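Local coordinates for protein telomerase reverse transcriptase (Candida tropicalis MYA-3404, PDB 6ZD1) that probably extends chromosome ends by reverse-transcribing a template within the telomerase RNA into telomeric DNA repeats, at residues A[492-497]-A[507-512]. Numbering follows the deposited sequence.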
loop_
_atom_site.group_PDB
_atom_site.type_symbol
_atom_site.label_atom_id
_atom_site.label_comp_id
_atom_site.label_asym_id
_atom_site.label_seq_id
_atom_site.Cartn_x
_atom_site.Cartn_y
_atom_site.Cartn_z
ATOM N N THR A 492 -1.102 11.368 -34.783
ATOM C CA THR A 492 -0.483 10.464 -33.815
ATOM C C THR A 492 0.799 9.829 -34.344
ATOM O O THR A 492 1.635 9.384 -33.548
ATOM C CB THR A 492 -1.479 9.366 -33.421
ATOM O OG1 THR A 492 -2.750 9.958 -33.128
ATOM C CG2 THR A 492 -0.995 8.594 -32.194
ATOM N N GLU A 493 0.978 9.790 -35.663
ATOM C CA GLU A 493 2.172 9.211 -36.262
ATOM C C GLU A 493 3.448 9.960 -35.897
ATOM O O GLU A 493 4.540 9.422 -36.107
ATOM C CB GLU A 493 2.021 9.175 -37.783
ATOM C CG GLU A 493 0.836 8.364 -38.275
ATOM C CD GLU A 493 0.743 8.345 -39.785
ATOM O OE1 GLU A 493 1.403 9.187 -40.431
ATOM O OE2 GLU A 493 0.014 7.487 -40.326
ATOM N N ASP A 494 3.344 11.180 -35.364
ATOM C CA ASP A 494 4.499 12.039 -35.152
ATOM C C ASP A 494 4.710 12.476 -33.710
ATOM O O ASP A 494 5.791 12.987 -33.400
ATOM C CB ASP A 494 4.394 13.300 -36.028
ATOM C CG ASP A 494 4.812 13.047 -37.465
ATOM O OD1 ASP A 494 6.030 13.049 -37.743
ATOM O OD2 ASP A 494 3.921 12.830 -38.314
ATOM N N ASN A 495 3.723 12.315 -32.831
ATOM C CA ASN A 495 3.863 12.761 -31.454
ATOM C C ASN A 495 3.048 11.863 -30.536
ATOM O O ASN A 495 2.065 11.245 -30.955
ATOM C CB ASN A 495 3.442 14.225 -31.293
ATOM C CG ASN A 495 2.224 14.568 -32.110
ATOM O OD1 ASN A 495 2.330 15.176 -33.174
ATOM N ND2 ASN A 495 1.055 14.174 -31.621
ATOM N N LEU A 496 3.479 11.793 -29.276
ATOM C CA LEU A 496 2.901 10.887 -28.294
ATOM C C LEU A 496 2.859 11.563 -26.932
ATOM O O LEU A 496 3.888 12.037 -26.443
ATOM C CB LEU A 496 3.714 9.592 -28.208
ATOM C CG LEU A 496 3.387 8.686 -27.022
ATOM C CD1 LEU A 496 2.022 8.052 -27.213
ATOM C CD2 LEU A 496 4.465 7.627 -26.826
ATOM N N LEU A 497 1.673 11.609 -26.327
ATOM C CA LEU A 497 1.479 12.130 -24.980
ATOM C C LEU A 497 0.968 11.022 -24.072
ATOM O O LEU A 497 0.056 10.275 -24.443
ATOM C CB LEU A 497 0.494 13.306 -24.972
ATOM C CG LEU A 497 0.198 13.965 -23.621
ATOM C CD1 LEU A 497 1.431 14.684 -23.088
ATOM C CD2 LEU A 497 -0.986 14.919 -23.721
ATOM N N ILE A 507 6.584 13.019 -26.311
ATOM C CA ILE A 507 7.663 12.755 -27.252
ATOM C C ILE A 507 7.160 13.096 -28.645
ATOM O O ILE A 507 6.038 12.730 -29.011
ATOM C CB ILE A 507 8.134 11.293 -27.180
ATOM C CG1 ILE A 507 8.501 10.925 -25.741
ATOM C CG2 ILE A 507 9.324 11.068 -28.102
ATOM C CD1 ILE A 507 8.807 9.458 -25.547
ATOM N N THR A 508 7.979 13.811 -29.410
ATOM C CA THR A 508 7.569 14.250 -30.732
ATOM C C THR A 508 8.795 14.395 -31.621
ATOM O O THR A 508 9.909 14.623 -31.141
ATOM C CB THR A 508 6.801 15.575 -30.654
ATOM O OG1 THR A 508 6.363 15.963 -31.963
ATOM C CG2 THR A 508 7.688 16.666 -30.071
ATOM N N SER A 509 8.578 14.232 -32.925
ATOM C CA SER A 509 9.559 14.613 -33.931
ATOM C C SER A 509 9.321 16.017 -34.460
ATOM O O SER A 509 10.222 16.595 -35.077
ATOM C CB SER A 509 9.549 13.620 -35.097
ATOM O OG SER A 509 8.305 13.649 -35.777
ATOM N N ASN A 510 8.126 16.561 -34.247
ATOM C CA ASN A 510 7.760 17.889 -34.725
ATOM C C ASN A 510 8.147 18.916 -33.666
ATOM O O ASN A 510 7.486 19.029 -32.627
ATOM C CB ASN A 510 6.267 17.951 -35.035
ATOM C CG ASN A 510 5.897 19.136 -35.902
ATOM O OD1 ASN A 510 6.569 20.167 -35.888
ATOM N ND2 ASN A 510 4.820 18.995 -36.664
ATOM N N LYS A 511 9.221 19.664 -33.928
ATOM C CA LYS A 511 9.669 20.688 -32.993
ATOM C C LYS A 511 8.654 21.815 -32.843
ATOM O O LYS A 511 8.713 22.557 -31.856
ATOM C CB LYS A 511 11.018 21.252 -33.451
ATOM C CG LYS A 511 11.870 21.846 -32.339
ATOM C CD LYS A 511 13.208 22.351 -32.869
ATOM C CE LYS A 511 14.155 22.708 -31.729
ATOM N NZ LYS A 511 13.541 23.657 -30.756
ATOM N N ASP A 512 7.715 21.943 -33.785
ATOM C CA ASP A 512 6.692 22.981 -33.704
ATOM C C ASP A 512 5.597 22.591 -32.720
ATOM O O ASP A 512 5.214 23.389 -31.856
ATOM C CB ASP A 512 6.093 23.249 -35.087
ATOM C CG ASP A 512 7.133 23.687 -36.104
ATOM O OD1 ASP A 512 8.056 24.446 -35.736
ATOM O OD2 ASP A 512 7.028 23.269 -37.277
#
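Asn495 and Thr508 face each other as an antiparallel non-hydrogen-bonded pair, their side chains on the same face of the sheet. Asn495 meets Thr508 with its CB, which lies 3.7 Å from Thr508 CB and 3.5 Å from Thr508 OG1. Thr508 OG1 stands anti to the backbone N (chi1 -178°), beside its own carbonyl carbon, where it accepts a 2.9 Å bond from Asn510 N and closes an ST turn; it also bonds to Thr513 OG1. Leu496 and Ile507 form the next pair, hydrogen-bonded in both directions, with Leu496 N 2.7 Å from Ile507 O and Ile507 N 2.9 Å from Leu496 O. Their side chains leave from the other face and pack on Phe319 of helix 309-326. Just beyond the paired residues, where strand 503-508 ends and strand 495-500 begins, Ser509 N gives a nearly straight bond (167°) to Asp494 O, and beside this bond Ser509 OG comes within 3.1 Å of Asp494 OD1. Asn510 then acts as N-cap: Asn510 OD1 accepts a 3.0 Å capping bond from Asp512 N. The arrangement is the open end of a beta hairpin leading into helix 511-520, at one edge of a four-stranded antiparallel sheet in the reverse transcriptase domain.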